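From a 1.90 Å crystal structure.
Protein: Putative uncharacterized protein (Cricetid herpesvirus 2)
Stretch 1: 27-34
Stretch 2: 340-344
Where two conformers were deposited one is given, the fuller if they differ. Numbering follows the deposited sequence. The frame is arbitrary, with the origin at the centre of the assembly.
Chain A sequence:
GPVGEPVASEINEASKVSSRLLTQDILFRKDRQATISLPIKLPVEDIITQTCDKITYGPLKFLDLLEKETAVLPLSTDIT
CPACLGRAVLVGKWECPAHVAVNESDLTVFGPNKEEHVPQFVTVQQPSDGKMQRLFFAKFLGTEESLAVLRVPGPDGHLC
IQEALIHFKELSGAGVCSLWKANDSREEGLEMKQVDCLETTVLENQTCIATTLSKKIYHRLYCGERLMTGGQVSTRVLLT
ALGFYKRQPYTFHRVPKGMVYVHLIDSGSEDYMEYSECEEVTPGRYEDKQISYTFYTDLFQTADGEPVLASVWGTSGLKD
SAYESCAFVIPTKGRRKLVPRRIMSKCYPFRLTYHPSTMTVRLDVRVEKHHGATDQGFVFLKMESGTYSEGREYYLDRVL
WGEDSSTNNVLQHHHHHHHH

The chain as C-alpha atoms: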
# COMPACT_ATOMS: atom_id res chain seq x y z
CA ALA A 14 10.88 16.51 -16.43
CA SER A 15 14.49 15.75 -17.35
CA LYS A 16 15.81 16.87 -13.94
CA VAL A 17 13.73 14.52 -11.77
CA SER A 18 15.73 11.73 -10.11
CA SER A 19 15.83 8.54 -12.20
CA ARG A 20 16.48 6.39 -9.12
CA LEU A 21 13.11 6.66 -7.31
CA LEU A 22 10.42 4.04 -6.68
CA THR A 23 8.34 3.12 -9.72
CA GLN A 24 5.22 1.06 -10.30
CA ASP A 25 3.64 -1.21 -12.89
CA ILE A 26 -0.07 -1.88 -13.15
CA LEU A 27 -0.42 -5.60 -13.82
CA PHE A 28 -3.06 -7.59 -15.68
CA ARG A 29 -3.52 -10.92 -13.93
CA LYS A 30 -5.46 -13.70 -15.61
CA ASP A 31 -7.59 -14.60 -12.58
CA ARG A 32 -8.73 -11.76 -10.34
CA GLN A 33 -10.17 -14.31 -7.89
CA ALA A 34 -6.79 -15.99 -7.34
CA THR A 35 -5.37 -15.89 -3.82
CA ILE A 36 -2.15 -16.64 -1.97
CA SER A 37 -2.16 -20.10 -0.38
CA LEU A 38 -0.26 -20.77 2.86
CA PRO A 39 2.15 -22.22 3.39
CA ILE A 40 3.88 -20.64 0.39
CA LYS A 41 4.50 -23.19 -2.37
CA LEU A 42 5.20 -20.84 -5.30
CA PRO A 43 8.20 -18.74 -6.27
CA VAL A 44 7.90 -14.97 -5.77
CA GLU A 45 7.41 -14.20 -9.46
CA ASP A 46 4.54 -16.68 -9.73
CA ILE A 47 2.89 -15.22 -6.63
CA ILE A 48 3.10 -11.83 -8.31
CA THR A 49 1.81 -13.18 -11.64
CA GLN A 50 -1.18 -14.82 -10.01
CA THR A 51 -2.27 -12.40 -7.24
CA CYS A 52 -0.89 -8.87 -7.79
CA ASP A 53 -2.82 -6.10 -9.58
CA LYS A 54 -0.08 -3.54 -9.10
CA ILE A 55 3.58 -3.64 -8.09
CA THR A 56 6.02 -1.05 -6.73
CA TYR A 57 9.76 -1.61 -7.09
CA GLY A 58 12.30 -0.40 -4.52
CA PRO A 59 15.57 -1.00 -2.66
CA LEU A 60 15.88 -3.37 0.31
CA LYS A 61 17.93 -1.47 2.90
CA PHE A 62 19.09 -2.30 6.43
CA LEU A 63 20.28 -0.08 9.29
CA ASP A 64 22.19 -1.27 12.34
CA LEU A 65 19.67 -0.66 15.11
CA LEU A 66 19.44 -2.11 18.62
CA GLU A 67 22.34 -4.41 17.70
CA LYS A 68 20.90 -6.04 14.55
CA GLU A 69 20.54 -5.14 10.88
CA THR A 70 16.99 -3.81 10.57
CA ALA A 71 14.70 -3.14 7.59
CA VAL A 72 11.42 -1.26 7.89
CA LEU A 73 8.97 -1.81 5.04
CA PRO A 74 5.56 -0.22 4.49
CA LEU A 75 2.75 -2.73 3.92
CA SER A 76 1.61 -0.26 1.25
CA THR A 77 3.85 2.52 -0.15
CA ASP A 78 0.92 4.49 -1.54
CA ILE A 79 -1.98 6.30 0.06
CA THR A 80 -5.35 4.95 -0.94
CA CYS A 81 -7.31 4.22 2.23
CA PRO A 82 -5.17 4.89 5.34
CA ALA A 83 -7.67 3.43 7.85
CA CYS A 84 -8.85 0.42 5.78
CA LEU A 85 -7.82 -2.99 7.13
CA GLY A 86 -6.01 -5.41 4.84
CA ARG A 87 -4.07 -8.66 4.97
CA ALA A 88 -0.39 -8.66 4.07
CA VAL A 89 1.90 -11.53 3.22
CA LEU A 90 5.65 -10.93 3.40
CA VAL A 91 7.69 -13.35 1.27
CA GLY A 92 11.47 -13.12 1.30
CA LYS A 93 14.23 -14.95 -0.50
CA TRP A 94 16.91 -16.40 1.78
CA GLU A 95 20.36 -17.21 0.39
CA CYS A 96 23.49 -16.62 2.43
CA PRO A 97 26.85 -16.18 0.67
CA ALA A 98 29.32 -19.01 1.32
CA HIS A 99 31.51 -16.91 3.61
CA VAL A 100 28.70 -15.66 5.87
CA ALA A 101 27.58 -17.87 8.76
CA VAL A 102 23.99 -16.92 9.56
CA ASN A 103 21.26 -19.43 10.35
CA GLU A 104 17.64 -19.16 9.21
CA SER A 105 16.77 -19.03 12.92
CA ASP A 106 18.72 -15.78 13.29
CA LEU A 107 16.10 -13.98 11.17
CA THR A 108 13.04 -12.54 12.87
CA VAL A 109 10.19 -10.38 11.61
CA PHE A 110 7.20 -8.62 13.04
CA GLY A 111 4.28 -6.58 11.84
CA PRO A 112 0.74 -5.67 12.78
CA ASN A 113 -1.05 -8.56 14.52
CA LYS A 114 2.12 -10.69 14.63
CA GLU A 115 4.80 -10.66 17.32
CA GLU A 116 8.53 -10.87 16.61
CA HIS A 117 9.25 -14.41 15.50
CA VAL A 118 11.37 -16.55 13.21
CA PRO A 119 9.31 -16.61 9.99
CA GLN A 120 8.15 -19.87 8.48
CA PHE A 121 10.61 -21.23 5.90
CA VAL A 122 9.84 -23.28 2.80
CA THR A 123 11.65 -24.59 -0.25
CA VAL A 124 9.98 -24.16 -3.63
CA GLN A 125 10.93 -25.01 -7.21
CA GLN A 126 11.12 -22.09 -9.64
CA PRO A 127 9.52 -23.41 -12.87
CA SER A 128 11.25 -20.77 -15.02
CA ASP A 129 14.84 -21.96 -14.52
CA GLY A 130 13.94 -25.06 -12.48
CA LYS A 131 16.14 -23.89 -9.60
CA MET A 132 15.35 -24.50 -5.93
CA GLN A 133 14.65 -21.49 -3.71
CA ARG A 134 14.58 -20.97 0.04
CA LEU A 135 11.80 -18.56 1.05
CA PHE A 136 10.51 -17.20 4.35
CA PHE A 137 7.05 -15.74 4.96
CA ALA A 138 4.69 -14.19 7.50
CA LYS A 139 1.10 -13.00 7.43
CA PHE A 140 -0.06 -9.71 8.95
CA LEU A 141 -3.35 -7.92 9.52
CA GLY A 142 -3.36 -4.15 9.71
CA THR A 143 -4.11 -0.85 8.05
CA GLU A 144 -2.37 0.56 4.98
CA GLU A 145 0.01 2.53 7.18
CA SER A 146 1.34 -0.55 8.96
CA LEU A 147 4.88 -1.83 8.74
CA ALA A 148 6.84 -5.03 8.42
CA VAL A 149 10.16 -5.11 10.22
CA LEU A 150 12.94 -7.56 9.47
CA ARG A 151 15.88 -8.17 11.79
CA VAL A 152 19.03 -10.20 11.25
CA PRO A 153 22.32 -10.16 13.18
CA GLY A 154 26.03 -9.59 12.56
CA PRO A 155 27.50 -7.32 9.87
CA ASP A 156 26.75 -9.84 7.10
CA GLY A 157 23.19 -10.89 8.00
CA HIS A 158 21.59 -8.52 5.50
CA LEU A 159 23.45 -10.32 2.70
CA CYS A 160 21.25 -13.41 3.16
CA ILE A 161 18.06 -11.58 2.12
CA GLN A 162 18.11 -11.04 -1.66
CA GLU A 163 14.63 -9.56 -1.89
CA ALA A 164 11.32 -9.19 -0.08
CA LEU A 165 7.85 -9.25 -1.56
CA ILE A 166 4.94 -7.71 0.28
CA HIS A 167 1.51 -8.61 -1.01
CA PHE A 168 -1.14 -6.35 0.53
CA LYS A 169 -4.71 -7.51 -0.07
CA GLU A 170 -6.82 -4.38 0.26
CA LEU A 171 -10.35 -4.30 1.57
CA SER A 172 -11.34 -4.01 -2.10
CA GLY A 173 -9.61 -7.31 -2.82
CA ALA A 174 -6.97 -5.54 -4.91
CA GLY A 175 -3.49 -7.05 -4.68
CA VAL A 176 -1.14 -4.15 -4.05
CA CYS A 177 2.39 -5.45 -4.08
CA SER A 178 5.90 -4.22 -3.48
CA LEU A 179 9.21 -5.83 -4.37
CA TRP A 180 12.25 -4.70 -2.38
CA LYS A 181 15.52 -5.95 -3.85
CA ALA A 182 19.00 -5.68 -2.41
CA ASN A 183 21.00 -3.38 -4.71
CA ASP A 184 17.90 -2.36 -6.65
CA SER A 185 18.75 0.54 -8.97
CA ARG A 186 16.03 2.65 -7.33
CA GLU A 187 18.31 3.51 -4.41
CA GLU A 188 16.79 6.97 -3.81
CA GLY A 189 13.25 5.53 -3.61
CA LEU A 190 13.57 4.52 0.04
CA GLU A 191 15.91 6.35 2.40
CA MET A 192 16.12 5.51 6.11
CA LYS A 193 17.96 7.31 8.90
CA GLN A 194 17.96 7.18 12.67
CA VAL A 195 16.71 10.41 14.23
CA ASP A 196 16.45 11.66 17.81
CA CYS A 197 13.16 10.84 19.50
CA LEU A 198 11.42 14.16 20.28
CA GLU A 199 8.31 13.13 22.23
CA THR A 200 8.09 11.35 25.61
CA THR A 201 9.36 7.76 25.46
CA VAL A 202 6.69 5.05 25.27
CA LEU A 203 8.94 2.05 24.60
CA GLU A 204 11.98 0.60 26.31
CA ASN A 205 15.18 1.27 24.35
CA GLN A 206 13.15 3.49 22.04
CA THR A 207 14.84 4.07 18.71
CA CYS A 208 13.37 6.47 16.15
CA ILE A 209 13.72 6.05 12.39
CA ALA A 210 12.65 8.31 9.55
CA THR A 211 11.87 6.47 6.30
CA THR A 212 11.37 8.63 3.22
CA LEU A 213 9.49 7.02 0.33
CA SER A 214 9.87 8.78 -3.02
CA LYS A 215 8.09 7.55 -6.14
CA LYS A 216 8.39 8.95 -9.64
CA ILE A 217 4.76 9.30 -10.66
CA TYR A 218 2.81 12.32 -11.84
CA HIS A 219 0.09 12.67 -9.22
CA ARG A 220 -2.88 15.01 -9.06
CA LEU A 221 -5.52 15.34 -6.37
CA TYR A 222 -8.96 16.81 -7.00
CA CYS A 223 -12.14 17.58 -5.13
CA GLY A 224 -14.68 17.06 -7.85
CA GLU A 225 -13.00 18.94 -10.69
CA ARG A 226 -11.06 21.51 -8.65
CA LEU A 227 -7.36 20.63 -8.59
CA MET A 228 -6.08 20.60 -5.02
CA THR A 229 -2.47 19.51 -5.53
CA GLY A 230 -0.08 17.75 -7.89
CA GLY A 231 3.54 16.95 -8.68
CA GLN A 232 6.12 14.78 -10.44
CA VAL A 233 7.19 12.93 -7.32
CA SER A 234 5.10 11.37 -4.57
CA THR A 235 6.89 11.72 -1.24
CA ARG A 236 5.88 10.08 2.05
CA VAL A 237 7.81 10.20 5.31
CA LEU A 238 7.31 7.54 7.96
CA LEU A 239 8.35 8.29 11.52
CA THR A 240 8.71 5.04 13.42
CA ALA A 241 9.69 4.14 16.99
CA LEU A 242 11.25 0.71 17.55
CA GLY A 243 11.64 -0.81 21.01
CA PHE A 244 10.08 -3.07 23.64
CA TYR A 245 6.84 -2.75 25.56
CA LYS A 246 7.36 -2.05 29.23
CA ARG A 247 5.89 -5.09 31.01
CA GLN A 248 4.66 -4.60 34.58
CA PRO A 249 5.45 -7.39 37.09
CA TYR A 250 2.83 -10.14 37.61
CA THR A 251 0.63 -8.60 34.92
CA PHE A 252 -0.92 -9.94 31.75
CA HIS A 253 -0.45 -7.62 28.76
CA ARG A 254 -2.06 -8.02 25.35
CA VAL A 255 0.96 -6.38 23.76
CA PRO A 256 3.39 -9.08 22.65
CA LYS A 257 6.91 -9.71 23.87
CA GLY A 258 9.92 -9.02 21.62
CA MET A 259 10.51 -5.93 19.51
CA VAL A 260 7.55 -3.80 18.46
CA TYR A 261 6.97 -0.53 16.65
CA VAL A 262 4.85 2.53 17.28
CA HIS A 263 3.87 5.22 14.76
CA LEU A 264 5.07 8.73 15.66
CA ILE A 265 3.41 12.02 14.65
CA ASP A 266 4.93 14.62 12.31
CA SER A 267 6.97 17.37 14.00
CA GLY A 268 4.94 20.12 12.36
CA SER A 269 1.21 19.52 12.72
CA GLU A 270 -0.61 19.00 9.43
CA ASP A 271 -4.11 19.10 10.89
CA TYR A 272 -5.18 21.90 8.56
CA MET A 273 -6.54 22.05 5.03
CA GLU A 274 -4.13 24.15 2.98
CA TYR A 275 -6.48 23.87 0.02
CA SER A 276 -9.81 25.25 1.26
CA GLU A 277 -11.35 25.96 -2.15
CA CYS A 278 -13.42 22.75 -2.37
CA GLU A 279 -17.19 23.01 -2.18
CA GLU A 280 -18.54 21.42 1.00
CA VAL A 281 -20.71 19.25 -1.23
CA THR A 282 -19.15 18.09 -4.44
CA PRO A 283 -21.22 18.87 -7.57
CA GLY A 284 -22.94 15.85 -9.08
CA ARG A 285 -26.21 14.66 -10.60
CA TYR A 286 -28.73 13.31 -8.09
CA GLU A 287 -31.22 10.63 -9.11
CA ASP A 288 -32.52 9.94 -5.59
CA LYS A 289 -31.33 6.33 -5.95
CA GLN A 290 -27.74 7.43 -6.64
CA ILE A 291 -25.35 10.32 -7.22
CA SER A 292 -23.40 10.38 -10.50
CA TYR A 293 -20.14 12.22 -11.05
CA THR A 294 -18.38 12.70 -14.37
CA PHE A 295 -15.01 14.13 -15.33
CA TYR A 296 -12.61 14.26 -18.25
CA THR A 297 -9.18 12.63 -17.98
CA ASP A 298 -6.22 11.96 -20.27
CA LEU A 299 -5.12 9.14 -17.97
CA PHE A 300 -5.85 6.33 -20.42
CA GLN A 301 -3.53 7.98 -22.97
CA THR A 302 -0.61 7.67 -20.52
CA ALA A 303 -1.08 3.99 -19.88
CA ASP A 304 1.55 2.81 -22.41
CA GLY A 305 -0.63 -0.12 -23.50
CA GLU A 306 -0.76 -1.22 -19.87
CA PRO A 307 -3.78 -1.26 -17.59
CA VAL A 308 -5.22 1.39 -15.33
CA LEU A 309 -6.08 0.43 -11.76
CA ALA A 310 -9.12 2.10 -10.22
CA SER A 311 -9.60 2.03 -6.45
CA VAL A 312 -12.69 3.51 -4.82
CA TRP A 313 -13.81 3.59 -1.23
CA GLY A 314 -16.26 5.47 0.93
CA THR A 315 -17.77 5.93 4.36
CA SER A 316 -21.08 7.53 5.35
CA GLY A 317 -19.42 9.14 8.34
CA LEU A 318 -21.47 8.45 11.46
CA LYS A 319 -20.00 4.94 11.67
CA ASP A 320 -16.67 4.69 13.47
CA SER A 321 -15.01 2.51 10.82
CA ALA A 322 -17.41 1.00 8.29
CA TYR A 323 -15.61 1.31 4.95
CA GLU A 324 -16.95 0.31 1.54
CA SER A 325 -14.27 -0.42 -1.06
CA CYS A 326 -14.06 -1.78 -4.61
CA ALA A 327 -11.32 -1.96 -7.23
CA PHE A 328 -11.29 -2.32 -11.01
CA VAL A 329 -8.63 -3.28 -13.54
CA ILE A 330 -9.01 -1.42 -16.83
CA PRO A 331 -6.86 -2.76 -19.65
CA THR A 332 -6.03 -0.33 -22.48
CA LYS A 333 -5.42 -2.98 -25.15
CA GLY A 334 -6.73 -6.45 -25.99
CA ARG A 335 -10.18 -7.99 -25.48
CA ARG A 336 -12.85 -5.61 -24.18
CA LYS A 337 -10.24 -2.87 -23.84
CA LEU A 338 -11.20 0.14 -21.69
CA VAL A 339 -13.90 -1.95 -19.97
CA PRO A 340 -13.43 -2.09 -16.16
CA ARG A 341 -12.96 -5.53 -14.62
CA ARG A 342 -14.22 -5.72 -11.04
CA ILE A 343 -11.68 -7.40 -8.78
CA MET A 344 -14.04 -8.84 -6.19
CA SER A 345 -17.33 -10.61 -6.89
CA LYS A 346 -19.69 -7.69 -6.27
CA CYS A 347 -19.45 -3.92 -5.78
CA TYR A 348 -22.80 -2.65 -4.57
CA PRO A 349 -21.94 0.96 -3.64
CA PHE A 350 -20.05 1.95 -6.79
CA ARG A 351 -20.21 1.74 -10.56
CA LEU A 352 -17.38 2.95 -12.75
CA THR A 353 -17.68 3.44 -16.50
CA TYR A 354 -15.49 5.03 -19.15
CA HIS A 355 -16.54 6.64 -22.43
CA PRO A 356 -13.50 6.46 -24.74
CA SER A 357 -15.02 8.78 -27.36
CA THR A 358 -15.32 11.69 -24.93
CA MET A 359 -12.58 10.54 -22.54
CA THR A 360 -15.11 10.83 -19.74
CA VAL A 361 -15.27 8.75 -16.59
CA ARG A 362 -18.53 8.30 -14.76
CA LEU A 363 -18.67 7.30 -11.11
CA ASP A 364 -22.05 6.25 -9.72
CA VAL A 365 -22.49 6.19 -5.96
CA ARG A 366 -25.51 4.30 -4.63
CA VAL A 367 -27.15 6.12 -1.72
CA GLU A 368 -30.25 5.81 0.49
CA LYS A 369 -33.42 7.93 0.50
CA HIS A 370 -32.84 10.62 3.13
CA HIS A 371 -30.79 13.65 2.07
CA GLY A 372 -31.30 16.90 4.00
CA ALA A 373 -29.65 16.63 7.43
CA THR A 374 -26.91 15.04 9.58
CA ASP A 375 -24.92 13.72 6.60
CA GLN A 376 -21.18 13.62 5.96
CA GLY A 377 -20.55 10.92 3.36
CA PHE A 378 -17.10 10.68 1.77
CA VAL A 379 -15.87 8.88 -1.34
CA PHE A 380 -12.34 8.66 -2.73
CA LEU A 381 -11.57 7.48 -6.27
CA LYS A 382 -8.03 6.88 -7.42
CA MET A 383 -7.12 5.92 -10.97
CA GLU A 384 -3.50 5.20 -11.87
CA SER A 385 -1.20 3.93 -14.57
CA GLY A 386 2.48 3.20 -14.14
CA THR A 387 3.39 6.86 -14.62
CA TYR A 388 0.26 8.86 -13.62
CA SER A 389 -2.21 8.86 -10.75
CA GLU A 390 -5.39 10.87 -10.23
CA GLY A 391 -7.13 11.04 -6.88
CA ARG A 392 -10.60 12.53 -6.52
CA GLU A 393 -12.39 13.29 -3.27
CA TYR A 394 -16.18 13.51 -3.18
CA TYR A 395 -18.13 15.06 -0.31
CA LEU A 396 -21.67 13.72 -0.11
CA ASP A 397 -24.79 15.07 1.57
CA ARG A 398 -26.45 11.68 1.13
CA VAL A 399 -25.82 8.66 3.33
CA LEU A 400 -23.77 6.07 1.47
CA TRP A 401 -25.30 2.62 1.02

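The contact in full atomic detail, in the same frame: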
# COMPACT_ATOMS: atom_id res chain seq x y z
N LEU A 27 -0.50 -4.27 -13.24
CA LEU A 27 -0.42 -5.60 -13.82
C LEU A 27 -1.79 -6.01 -14.35
O LEU A 27 -2.80 -5.36 -14.06
CB LEU A 27 0.10 -6.60 -12.79
CG LEU A 27 1.47 -6.24 -12.21
CD1 LEU A 27 1.81 -7.08 -10.98
CD2 LEU A 27 2.57 -6.36 -13.24
N PHE A 28 -1.82 -7.08 -15.13
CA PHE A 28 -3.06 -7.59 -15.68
C PHE A 28 -3.14 -9.09 -15.43
O PHE A 28 -2.82 -9.89 -16.31
CB PHE A 28 -3.14 -7.27 -17.18
CG PHE A 28 -4.51 -7.41 -17.79
CD1 PHE A 28 -5.65 -7.45 -17.01
CD2 PHE A 28 -4.65 -7.50 -19.17
CE1 PHE A 28 -6.91 -7.57 -17.58
CE2 PHE A 28 -5.90 -7.62 -19.74
CZ PHE A 28 -7.03 -7.66 -18.95
N ARG A 29 -3.54 -9.50 -14.23
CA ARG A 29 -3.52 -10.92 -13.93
C ARG A 29 -4.71 -11.61 -14.57
O ARG A 29 -5.77 -11.02 -14.80
CB ARG A 29 -3.49 -11.17 -12.42
CG ARG A 29 -4.67 -10.68 -11.64
CD ARG A 29 -4.45 -11.05 -10.19
NE ARG A 29 -5.23 -10.24 -9.26
CZ ARG A 29 -5.91 -10.71 -8.21
NH1 ARG A 29 -5.95 -12.02 -7.94
NH2 ARG A 29 -6.56 -9.87 -7.43
N LYS A 30 -4.51 -12.89 -14.88
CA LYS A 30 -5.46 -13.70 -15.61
C LYS A 30 -6.72 -13.98 -14.78
O LYS A 30 -7.83 -13.96 -15.31
CB LYS A 30 -4.77 -15.01 -16.01
CG LYS A 30 -5.54 -15.92 -16.94
CD LYS A 30 -4.60 -16.99 -17.52
CE LYS A 30 -3.98 -17.85 -16.43
NZ LYS A 30 -3.16 -18.97 -16.98
N ASP A 31 -6.52 -14.21 -13.49
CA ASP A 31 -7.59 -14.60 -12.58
C ASP A 31 -7.66 -13.68 -11.37
O ASP A 31 -6.89 -13.81 -10.41
CB ASP A 31 -7.40 -16.04 -12.12
CG ASP A 31 -8.51 -16.53 -11.20
OD1 ASP A 31 -9.51 -15.81 -11.00
OD2 ASP A 31 -8.39 -17.66 -10.69
N ARG A 32 -8.60 -12.75 -11.40
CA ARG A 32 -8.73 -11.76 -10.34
C ARG A 32 -9.36 -12.34 -9.07
O ARG A 32 -9.55 -11.62 -8.09
CB ARG A 32 -9.54 -10.57 -10.84
CG ARG A 32 -8.75 -9.69 -11.78
CD ARG A 32 -9.64 -8.65 -12.44
NE ARG A 32 -10.63 -9.27 -13.31
CZ ARG A 32 -10.44 -9.55 -14.60
NH1 ARG A 32 -9.29 -9.27 -15.19
NH2 ARG A 32 -11.42 -10.12 -15.30
N GLN A 33 -9.68 -13.63 -9.09
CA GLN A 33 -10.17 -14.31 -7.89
C GLN A 33 -9.07 -15.15 -7.24
O GLN A 33 -9.28 -15.73 -6.18
CB GLN A 33 -11.38 -15.20 -8.24
CG GLN A 33 -12.67 -14.42 -8.47
CD GLN A 33 -12.61 -13.54 -9.71
OE1 GLN A 33 -12.34 -14.02 -10.81
NE2 GLN A 33 -12.85 -12.24 -9.53
N ALA A 34 -7.90 -15.20 -7.87
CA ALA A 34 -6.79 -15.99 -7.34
C ALA A 34 -6.32 -15.41 -6.02
O ALA A 34 -6.42 -14.21 -5.79
CB ALA A 34 -5.64 -16.06 -8.34
N PRO A 340 -13.88 -1.72 -17.51
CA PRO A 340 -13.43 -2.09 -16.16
C PRO A 340 -13.77 -3.52 -15.76
O PRO A 340 -14.89 -3.98 -15.98
CB PRO A 340 -14.16 -1.09 -15.25
CG PRO A 340 -14.45 0.07 -16.11
CD PRO A 340 -14.73 -0.52 -17.48
N ARG A 341 -12.78 -4.21 -15.20
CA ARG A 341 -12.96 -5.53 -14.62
C ARG A 341 -12.97 -5.41 -13.10
O ARG A 341 -11.97 -5.04 -12.51
CB ARG A 341 -11.83 -6.49 -15.03
CG ARG A 341 -11.30 -6.32 -16.46
CD ARG A 341 -12.19 -6.99 -17.45
NE ARG A 341 -11.44 -7.52 -18.59
CZ ARG A 341 -11.26 -6.90 -19.76
NH1 ARG A 341 -11.77 -5.69 -19.98
NH2 ARG A 341 -10.57 -7.49 -20.72
N ARG A 342 -14.10 -5.74 -12.49
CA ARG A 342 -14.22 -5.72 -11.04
C ARG A 342 -13.33 -6.79 -10.43
O ARG A 342 -13.27 -7.92 -10.94
CB ARG A 342 -15.67 -5.94 -10.64
CG ARG A 342 -16.04 -5.43 -9.26
CD ARG A 342 -17.52 -5.67 -8.99
NE ARG A 342 -18.37 -5.11 -10.05
CZ ARG A 342 -19.68 -5.29 -10.14
NH1 ARG A 342 -20.32 -6.03 -9.24
NH2 ARG A 342 -20.36 -4.73 -11.13
N ILE A 343 -12.62 -6.46 -9.36
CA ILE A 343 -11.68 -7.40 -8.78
C ILE A 343 -12.37 -8.38 -7.84
O ILE A 343 -12.12 -9.59 -7.91
CB ILE A 343 -10.54 -6.67 -8.05
CG1 ILE A 343 -9.61 -6.04 -9.10
CG2 ILE A 343 -9.76 -7.64 -7.18
CD1 ILE A 343 -8.43 -5.28 -8.54
N MET A 344 -13.25 -7.89 -6.98
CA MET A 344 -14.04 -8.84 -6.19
C MET A 344 -15.38 -9.13 -6.83
O MET A 344 -15.77 -8.47 -7.79
CB MET A 344 -14.23 -8.36 -4.76
CG MET A 344 -13.02 -8.63 -3.88
SD MET A 344 -13.31 -8.41 -2.10
CE MET A 344 -11.99 -9.42 -1.43

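The contact between residues 27–34 and 340–344 buries 310 Å² in total and rests mainly on packing, with no clear hydrogen bond crossing it. Arg32 is its centre. Its CA-to-CB bond points toward the second stretch, and its guanidinium lies with one face over the aliphatic base of Arg341, CZ of Arg32 standing 3.4 Å from CB of Arg341. Farther back along the same side chain, CD of Arg32 approaches CG1 of Ile343 at 4.2 Å. Ile343 also receives Arg29, whose NH2 lies 3.9 Å from CG2 of Ile343, while Phe28 presents its ring edge to Arg341, with CZ of Phe28 4.0 Å from NH2 of Arg341.

Polar atoms also approach one another across the contact. Two like charges come close, NH2 of Arg32 and NE of Arg341 being 4.2 Å apart; NH2 of Arg341 is hydrogen-bonded elsewhere in the structure. The carbonyl oxygens O of Arg32 and O of Ile343 stand 3.3 Å apart and, both being acceptors, cannot bond to each other. NE2 of Gln33 lies 3.2 Å from O of Ile343.

Hydrogen bonds within the first stretch brace its type I turn from Asp31 to Ala34: N of Ala34 donates to O of Asp31 (3.1 Å), N of Gln33 to OD1 of Asp31 (2.9 Å), and NH1 of Arg29 to O of Ala34 (3.1 Å).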